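Local coordinates for secreted protein (Streptomyces lividans TK24, PDB 5LXZ), which binds copper as a galactose oxidase-like metalloradical protein of the AA5 family and probably works as a secreted oxidase, at residues 131-136 against 174-179; 125-130 against 193-198. The protein carries 1 engineered substitution. All coordinates share one frame; numbering follows the deposited sequence.

Overall arrangement
Followed from its N terminus, the chain lays down strand 111-118 of the beta barrel, then passes through 125-130 and runs straight on into 131-136, so the first partners of both contacts are consecutive. Contact 1 is made first, when 174-179 returns to 131-136 and closes a loop of 37 intervening residues. Contact 2 follows when 193-198 reaches back to 125-130, closing a 62-residue loop that encloses the smaller one; the two nest and do not cross. Strands 132-135 and 191-195 are neighbours in one curled sheet. Contact 1 reaches across the intervening strand 141-144, from 132-135 to 164-177, while contact 2 packs the short strand pair 125-127 and 148-150 against the end of strand 191-195 and the turn after it.

Contact 1 (131-136 against 174-179); sequences TKFTGK and IYVEAQ
The ring of Phe-133 is met obliquely from the next strand but one, 164-177, by two methyl groups, CG1 of Val-176 and CG2 of Ile-174. Contact with Val-176 is the closer: CG1 lies 3.8 Å from Phe-133 CD1 and equally far from the neighbouring CE1, so the methyl straddles a ring bond while the two side chains cross at about a right angle. Ile-174 CG2 is looser, 4.4 Å from CZ of Phe-133 at the far end of the ring. On segment 174-179 itself a second ring is fixed in another way, for Glu-177 OE1 sits at the edge of Tyr-175, in the ring plane, and takes the phenol OH in a 2.6 Å hydrogen bond through its anti lone pair.

A polar fringe accompanies this apolar core. Lys-132 is extended beyond CG and crosses the amide arm of Gln-179 almost perpendicularly, bringing CE to 3.6 Å from Gln-179 OE1. No direct hydrogen bond forms between the two; a water bridges them instead, accepting from Lys-132 NZ at 3.2 Å and from Gln-179 NE2 at 3.1 Å. Lys-132 and Gln-179 are thus linked through solvent on one face of the sheet, while Phe-133 is buried on the other.

The example illustrates how a curled sheet brings together strands that are not hydrogen-bonded to each other: the CA atoms of Phe-133 and Val-176 are 8.2 Å apart, and strand 141-144 pairs antiparallel with both 132-135 and 164-177. Phe-133 points into the interior of the barrel, where it also touches Met-114 and Val-116 of strand 111-118 and Tyr-193 and Val-195 of strand 191-195, while Val-176 packs on Phe-142 of the intervening strand 141-144.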
ATOM      1  N   THR A 131       9.447  34.278  11.661  1.00 14.75           N
ATOM      2  CA  THR A 131      10.651  33.730  11.021  1.00 14.40           C
ATOM      3  C   THR A 131      10.250  33.111   9.679  1.00 13.29           C
ATOM      4  O   THR A 131       9.268  32.363   9.603  1.00 12.15           O
ATOM      5  CB  THR A 131      11.340  32.715  11.931  1.00 14.23           C
ATOM      6  OG1 THR A 131      11.844  33.377  13.094  1.00 15.53           O
ATOM      7  CG2 THR A 131      12.526  31.985  11.250  1.00 14.28           C
ATOM      8  N   LYS A 132      11.055  33.414   8.658  1.00 12.51           N
ATOM      9  CA  LYS A 132      10.850  32.917   7.301  1.00 12.43           C
ATOM     10  C   LYS A 132      11.766  31.745   7.042  1.00 11.20           C
ATOM     11  O   LYS A 132      12.946  31.779   7.396  1.00 12.11           O
ATOM     12  CB  LYS A 132      11.157  33.997   6.299  1.00 13.76           C
ATOM     13  CG  LYS A 132      10.079  35.058   6.193  1.00 15.26           C
ATOM     14  CD  LYS A 132      10.484  36.196   5.282  1.00 16.88           C
ATOM     15  CE  LYS A 132       9.330  37.172   5.078  0.50 17.01           C
ATOM     16  NZ  LYS A 132       9.644  38.025   3.903  0.50 17.90           N
ATOM     17  N   PHE A 133      11.188  30.691   6.457  1.00  9.74           N
ATOM     18  CA  PHE A 133      11.887  29.449   6.146  1.00  9.20           C
ATOM     19  C   PHE A 133      11.717  29.271   4.661  1.00  8.61           C
ATOM     20  O   PHE A 133      10.593  29.300   4.175  1.00  8.90           O
ATOM     21  CB  PHE A 133      11.221  28.287   6.858  1.00  9.27           C
ATOM     22  CG  PHE A 133      11.309  28.335   8.336  1.00 10.45           C
ATOM     23  CD1 PHE A 133      10.342  29.030   9.064  1.00 11.08           C
ATOM     24  CD2 PHE A 133      12.317  27.660   9.016  1.00 11.05           C
ATOM     25  CE1 PHE A 133      10.412  29.048  10.450  1.00 11.86           C
ATOM     26  CE2 PHE A 133      12.383  27.675  10.416  1.00 12.11           C
ATOM     27  CZ  PHE A 133      11.422  28.378  11.114  1.00 12.05           C
ATOM     28  N   THR A 134      12.819  29.068   3.922  1.00  7.92           N
ATOM     29  CA  THR A 134      12.758  28.968   2.452  1.00  8.87           C
ATOM     30  C   THR A 134      13.344  27.623   2.021  1.00  8.08           C
ATOM     31  O   THR A 134      14.438  27.268   2.421  1.00  8.47           O
ATOM     32  CB  THR A 134      13.486  30.137   1.795  1.00  9.45           C
ATOM     33  OG1 THR A 134      12.876  31.350   2.244  1.00 11.07           O
ATOM     34  CG2 THR A 134      13.403  30.089   0.310  1.00 10.03           C
ATOM     35  N   GLY A 135      12.603  26.889   1.190  1.00  7.76           N
ATOM     36  CA  GLY A 135      13.030  25.557   0.796  1.00  7.94           C
ATOM     37  C   GLY A 135      14.228  25.673  -0.125  1.00  7.77           C
ATOM     38  O   GLY A 135      14.195  26.367  -1.156  1.00  8.04           O
ATOM     39  N   LYS A 136      15.297  24.972   0.206  1.00  7.63           N
ATOM     40  CA  LYS A 136      16.518  25.102  -0.578  1.00  7.84           C
ATOM     41  C   LYS A 136      16.365  24.539  -1.993  1.00  7.61           C
ATOM     42  O   LYS A 136      16.997  25.021  -2.941  1.00  7.91           O
ATOM     43  CB  LYS A 136      17.676  24.455   0.173  1.00  8.00           C
ATOM     44  CG  LYS A 136      17.976  25.231   1.432  1.00  8.63           C
ATOM     45  CD  LYS A 136      18.983  24.505   2.295  1.00  8.84           C
ATOM     46  CE  LYS A 136      19.222  25.249   3.590  1.00  9.32           C
ATOM     47  NZ  LYS A 136      20.154  24.527   4.466  1.00 10.13           N
ATOM     48  N   ILE A 174       7.557  23.575  14.823  1.00 12.58           N
ATOM     49  CA  ILE A 174       6.770  24.791  14.755  1.00 12.59           C
ATOM     50  C   ILE A 174       5.887  24.816  13.506  1.00 12.00           C
ATOM     51  O   ILE A 174       6.335  24.467  12.400  1.00 11.68           O
ATOM     52  CB  ILE A 174       7.692  26.014  14.840  1.00 13.38           C
ATOM     53  CG1 ILE A 174       6.908  27.296  15.039  1.00 14.59           C
ATOM     54  CG2 ILE A 174       8.624  26.127  13.638  1.00 13.38           C
ATOM     55  CD1 ILE A 174       6.221  27.353  16.405  1.00 16.25           C
ATOM     56  N   TYR A 175       4.637  25.251  13.659  1.00 11.31           N
ATOM     57  CA  TYR A 175       3.759  25.421  12.533  1.00 10.96           C
ATOM     58  C   TYR A 175       4.254  26.602  11.695  1.00 11.07           C
ATOM     59  O   TYR A 175       4.539  27.692  12.234  1.00 12.00           O
ATOM     60  CB  TYR A 175       2.296  25.618  12.995  1.00 10.92           C
ATOM     61  CG  TYR A 175       1.361  25.910  11.870  1.00 11.85           C
ATOM     62  CD1 TYR A 175       0.914  24.882  11.005  1.00 12.50           C
ATOM     63  CD2 TYR A 175       0.931  27.204  11.599  1.00 11.68           C
ATOM     64  CE1 TYR A 175       0.073  25.137   9.959  1.00 12.63           C
ATOM     65  CE2 TYR A 175       0.079  27.472  10.529  1.00 12.24           C
ATOM     66  CZ  TYR A 175      -0.347  26.446   9.713  1.00 12.19           C
ATOM     67  OH  TYR A 175      -1.145  26.696   8.658  1.00 13.95           O
ATOM     68  N   VAL A 176       4.318  26.398  10.391  1.00 10.29           N
ATOM     69  CA  VAL A 176       4.611  27.426   9.438  1.00 10.35           C
ATOM     70  C   VAL A 176       3.543  27.491   8.370  1.00 10.70           C
ATOM     71  O   VAL A 176       2.852  26.513   8.102  1.00 10.81           O
ATOM     72  CB  VAL A 176       6.019  27.291   8.813  1.00 10.05           C
ATOM     73  CG1 VAL A 176       7.070  27.306   9.897  1.00 10.07           C
ATOM     74  CG2 VAL A 176       6.117  26.040   7.949  1.00 10.12           C
ATOM     75  N   GLU A 177       3.374  28.664   7.774  1.00 11.32           N
ATOM     76  CA  GLU A 177       2.335  28.899   6.803  1.00 12.04           C
ATOM     77  C   GLU A 177       2.797  29.829   5.706  1.00 10.99           C
ATOM     78  O   GLU A 177       3.547  30.779   5.982  1.00 11.08           O
ATOM     79  CB  GLU A 177       1.164  29.519   7.551  1.00 13.41           C
ATOM     80  CG  GLU A 177      -0.134  29.639   6.796  1.00 14.90           C
ATOM     81  CD  GLU A 177      -1.244  30.042   7.749  1.00 15.84           C
ATOM     82  OE1 GLU A 177      -1.824  29.154   8.385  1.00 16.58           O
ATOM     83  OE2 GLU A 177      -1.519  31.264   7.844  1.00 17.56           O
ATOM     84  N   ALA A 178       2.296  29.640   4.506  1.00 10.63           N
ATOM     85  CA  ALA A 178       2.575  30.567   3.404  1.00 11.96           C
ATOM     86  C   ALA A 178       1.989  31.945   3.733  1.00 13.29           C
ATOM     87  O   ALA A 178       1.001  32.044   4.420  1.00 13.67           O
ATOM     88  CB  ALA A 178       1.981  30.065   2.115  1.00 12.09           C
ATOM     89  N   GLN A 179       2.626  32.973   3.209  1.00 15.23           N
ATOM     90  CA  GLN A 179       2.127  34.353   3.397  1.00 17.25           C
ATOM     91  C   GLN A 179       0.840  34.607   2.634  1.00 17.70           C
ATOM     92  O   GLN A 179      -0.036  35.347   3.110  1.00 19.79           O
ATOM     93  CB  GLN A 179       3.220  35.333   2.973  1.00 19.40           C
ATOM     94  CG  GLN A 179       4.479  35.187   3.831  1.00 22.67           C
ATOM     95  CD  GLN A 179       5.717  35.801   3.210  1.00 27.05           C
ATOM     96  OE1 GLN A 179       6.102  36.903   3.585  1.00 30.47           O
ATOM     97  NE2 GLN A 179       6.356  35.083   2.274  1.00 27.37           N
TER
HETATM   98  O   HOH W   1       9.141  36.154   1.305  1.00 38.73           O

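Contact 2 (125-130 against 193-198); sequences ITLPAG and YRVQGL. With PO4 (phosphate ion), chain F.
Ile-125 holds CG1 anti to its amide nitrogen (chi1 -177°) and its chain runs on straight to CD1, which carries that methyl to the tip of Leu-198. Leu-127 turns the other way, with CG beside its nitrogen (chi1 -55°), and presents CD2 to Val-195. The setting is the GlxA beta-barrel region, where strand 125-127, paired only with the short strand 148-150 in a two-stranded sheet, is laid against the end of barrel strand 191-195.

Both principal pairs meet tip to tip, methyl against methyl: Ile-125 CD1 is 4.1 Å from Leu-198 CD2, and Leu-127 CD2 is 4.0 Å from Val-195 CG1. A third, looser approach of 4.4 Å joins Leu-127 CD2 to Leu-198 CD2 and knits the two pairs into one apolar patch. No hydrogen bond spans the segments, so side-chain packing alone accounts for their direct contact.

A type II beta turn from Val-195, the last residue of the strand, to Leu-198 brings the two aliphatic residues to the same side, with Gly-197 in its third position at positive phi. The patch continues inward, since Leu-127 and Val-195 both touch Phe-133 and Leu-127 also reaches Val-116 of strand 111-118.

Arg-194 takes no part in this packing. It grips a phosphate ion, probably from the crystallisation liquor, with NH2 donating to O1 at 2.9 Å and NE donating to O2 at 2.8 Å, the latter bond nearly straight at 173° and lying in the guanidinium plane.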
ATOM      1  N   ILE A 125      18.488  27.887  20.432  1.00 19.42           N
ATOM      2  CA  ILE A 125      18.209  29.061  19.662  1.00 20.03           C
ATOM      3  C   ILE A 125      16.701  29.248  19.620  1.00 20.11           C
ATOM      4  O   ILE A 125      15.947  28.280  19.469  1.00 22.14           O
ATOM      5  CB  ILE A 125      18.854  28.976  18.235  1.00 19.52           C
ATOM      6  CG1 ILE A 125      18.619  30.262  17.463  1.00 20.27           C
ATOM      7  CG2 ILE A 125      18.363  27.722  17.480  1.00 20.24           C
ATOM      8  CD1 ILE A 125      19.426  30.392  16.176  1.00 21.62           C
ATOM      9  N   THR A 126      16.276  30.485  19.763  1.00 19.99           N
ATOM     10  CA  THR A 126      14.878  30.824  19.674  1.00 21.48           C
ATOM     11  C   THR A 126      14.675  31.580  18.384  1.00 21.71           C
ATOM     12  O   THR A 126      15.337  32.584  18.111  1.00 21.13           O
ATOM     13  CB  THR A 126      14.385  31.613  20.930  1.00 23.14           C
ATOM     14  OG1 THR A 126      14.412  30.713  22.046  1.00 24.27           O
ATOM     15  CG2 THR A 126      12.957  32.091  20.724  1.00 24.44           C
ATOM     16  N   LEU A 127      13.738  31.095  17.570  1.00 18.55           N
ATOM     17  CA  LEU A 127      13.367  31.800  16.391  1.00 18.18           C
ATOM     18  C   LEU A 127      12.030  32.469  16.674  1.00 17.56           C
ATOM     19  O   LEU A 127      11.053  31.779  16.966  1.00 17.47           O
ATOM     20  CB  LEU A 127      13.231  30.824  15.214  1.00 17.10           C
ATOM     21  CG  LEU A 127      14.479  29.980  14.962  1.00 17.32           C
ATOM     22  CD1 LEU A 127      14.190  28.948  13.880  1.00 16.74           C
ATOM     23  CD2 LEU A 127      15.674  30.839  14.566  1.00 17.22           C
ATOM     24  N   PRO A 128      11.971  33.804  16.570  1.00 18.43           N
ATOM     25  CA  PRO A 128      10.694  34.463  16.818  1.00 19.15           C
ATOM     26  C   PRO A 128       9.579  34.126  15.857  1.00 18.52           C
ATOM     27  O   PRO A 128       9.803  33.685  14.708  1.00 18.32           O
ATOM     28  CB  PRO A 128      11.027  35.968  16.648  1.00 19.80           C
ATOM     29  CG  PRO A 128      12.268  36.002  15.820  1.00 21.47           C
ATOM     30  CD  PRO A 128      13.017  34.734  16.093  1.00 19.58           C
ATOM     31  N   ALA A 129       8.362  34.440  16.268  1.00 17.13           N
ATOM     32  CA  ALA A 129       7.282  34.490  15.327  1.00 17.38           C
ATOM     33  C   ALA A 129       7.635  35.371  14.151  1.00 17.57           C
ATOM     34  O   ALA A 129       8.253  36.449  14.302  1.00 18.33           O
ATOM     35  CB  ALA A 129       6.009  35.013  15.987  1.00 17.93           C
ATOM     36  N   GLY A 130       7.191  34.959  12.979  1.00 16.07           N
ATOM     37  CA  GLY A 130       7.459  35.676  11.757  1.00 16.75           C
ATOM     38  C   GLY A 130       8.797  35.312  11.133  1.00 15.59           C
ATOM     39  O   GLY A 130       9.191  35.917  10.141  1.00 16.54           O
ATOM     40  N   TYR A 193      15.079  23.578   4.741  1.00  8.39           N
ATOM     41  CA  TYR A 193      14.686  24.971   4.696  1.00  7.80           C
ATOM     42  C   TYR A 193      15.741  25.849   5.319  1.00  8.54           C
ATOM     43  O   TYR A 193      16.187  25.571   6.422  1.00  8.46           O
ATOM     44  CB  TYR A 193      13.347  25.194   5.436  1.00  7.39           C
ATOM     45  CG  TYR A 193      12.201  24.672   4.616  1.00  6.95           C
ATOM     46  CD1 TYR A 193      11.941  23.299   4.554  1.00  6.76           C
ATOM     47  CD2 TYR A 193      11.428  25.499   3.849  1.00  7.11           C
ATOM     48  CE1 TYR A 193      10.922  22.796   3.769  1.00  6.95           C
ATOM     49  CE2 TYR A 193      10.417  25.016   3.039  1.00  7.01           C
ATOM     50  CZ  TYR A 193      10.153  23.654   2.995  1.00  6.96           C
ATOM     51  OH  TYR A 193       9.158  23.189   2.130  1.00  7.41           O
ATOM     52  N   ARG A 194      16.114  26.916   4.633  1.00  8.09           N
ATOM     53  CA  ARG A 194      17.008  27.934   5.147  1.00  9.01           C
ATOM     54  C   ARG A 194      16.217  28.863   6.061  1.00  9.50           C
ATOM     55  O   ARG A 194      15.147  29.256   5.727  1.00 10.12           O
ATOM     56  CB  ARG A 194      17.622  28.723   3.975  1.00  9.89           C
ATOM     57  CG  ARG A 194      18.866  29.519   4.400  1.00 11.21           C
ATOM     58  CD  ARG A 194      19.393  30.374   3.248  1.00 12.60           C
ATOM     59  NE  ARG A 194      18.573  31.543   3.011  1.00 13.31           N
ATOM     60  CZ  ARG A 194      18.700  32.720   3.632  1.00 15.14           C
ATOM     61  NH1 ARG A 194      19.578  32.874   4.598  1.00 16.38           N
ATOM     62  NH2 ARG A 194      17.899  33.721   3.312  1.00 15.73           N
ATOM     63  N   VAL A 195      16.778  29.190   7.224  1.00 11.17           N
ATOM     64  CA  VAL A 195      16.175  30.157   8.131  1.00 12.01           C
ATOM     65  C   VAL A 195      16.675  31.540   7.787  1.00 13.17           C
ATOM     66  O   VAL A 195      17.865  31.828   7.946  1.00 14.00           O
ATOM     67  CB  VAL A 195      16.543  29.842   9.584  1.00 12.47           C
ATOM     68  CG1 VAL A 195      15.870  30.850  10.525  1.00 13.20           C
ATOM     69  CG2 VAL A 195      16.135  28.418   9.923  1.00 14.23           C
ATOM     70  N   GLN A 196      15.782  32.383   7.295  1.00 13.15           N
ATOM     71  CA  GLN A 196      16.181  33.732   6.884  1.00 14.84           C
ATOM     72  C   GLN A 196      16.583  34.586   8.095  1.00 16.16           C
ATOM     73  O   GLN A 196      15.970  34.513   9.143  1.00 16.32           O
ATOM     74  CB  GLN A 196      15.062  34.429   6.145  1.00 16.31           C
ATOM     75  CG  GLN A 196      14.697  33.773   4.833  1.00 17.16           C
ATOM     76  CD  GLN A 196      13.809  34.640   3.965  1.00 20.48           C
ATOM     77  OE1 GLN A 196      13.702  35.882   4.152  1.00 21.72           O
ATOM     78  NE2 GLN A 196      13.168  34.013   3.002  1.00 22.93           N
ATOM     79  N   GLY A 197      17.638  35.374   7.921  1.00 16.91           N
ATOM     80  CA  GLY A 197      18.067  36.316   8.952  1.00 18.62           C
ATOM     81  C   GLY A 197      19.153  35.840   9.877  1.00 20.57           C
ATOM     82  O   GLY A 197      19.662  36.636  10.634  1.00 26.21           O
ATOM     83  N   LEU A 198      19.524  34.562   9.823  1.00 19.09           N
ATOM     84  CA  LEU A 198      20.689  34.076  10.535  1.00 18.75           C
ATOM     85  C   LEU A 198      21.959  34.237   9.670  1.00 20.01           C
ATOM     86  O   LEU A 198      21.896  34.244   8.431  1.00 20.09           O
ATOM     87  CB  LEU A 198      20.505  32.604  10.886  1.00 17.70           C
ATOM     88  CG  LEU A 198      19.254  32.206  11.676  1.00 17.27           C
ATOM     89  CD1 LEU A 198      19.311  30.715  11.969  1.00 16.41           C
ATOM     90  CD2 LEU A 198      19.144  32.971  12.994  1.00 18.66           C
TER
HETATM   91  P   PO4 F 705      16.753  32.454  -0.050  1.00 16.70           P
HETATM   92  O1  PO4 F 705      16.758  33.793   0.675  1.00 18.58           O
HETATM   93  O2  PO4 F 705      16.732  31.349   0.958  1.00 16.07           O
HETATM   94  O3  PO4 F 705      15.542  32.446  -0.995  1.00 18.39           O
HETATM   95  O4  PO4 F 705      17.961  32.348  -0.902  1.00 19.30           O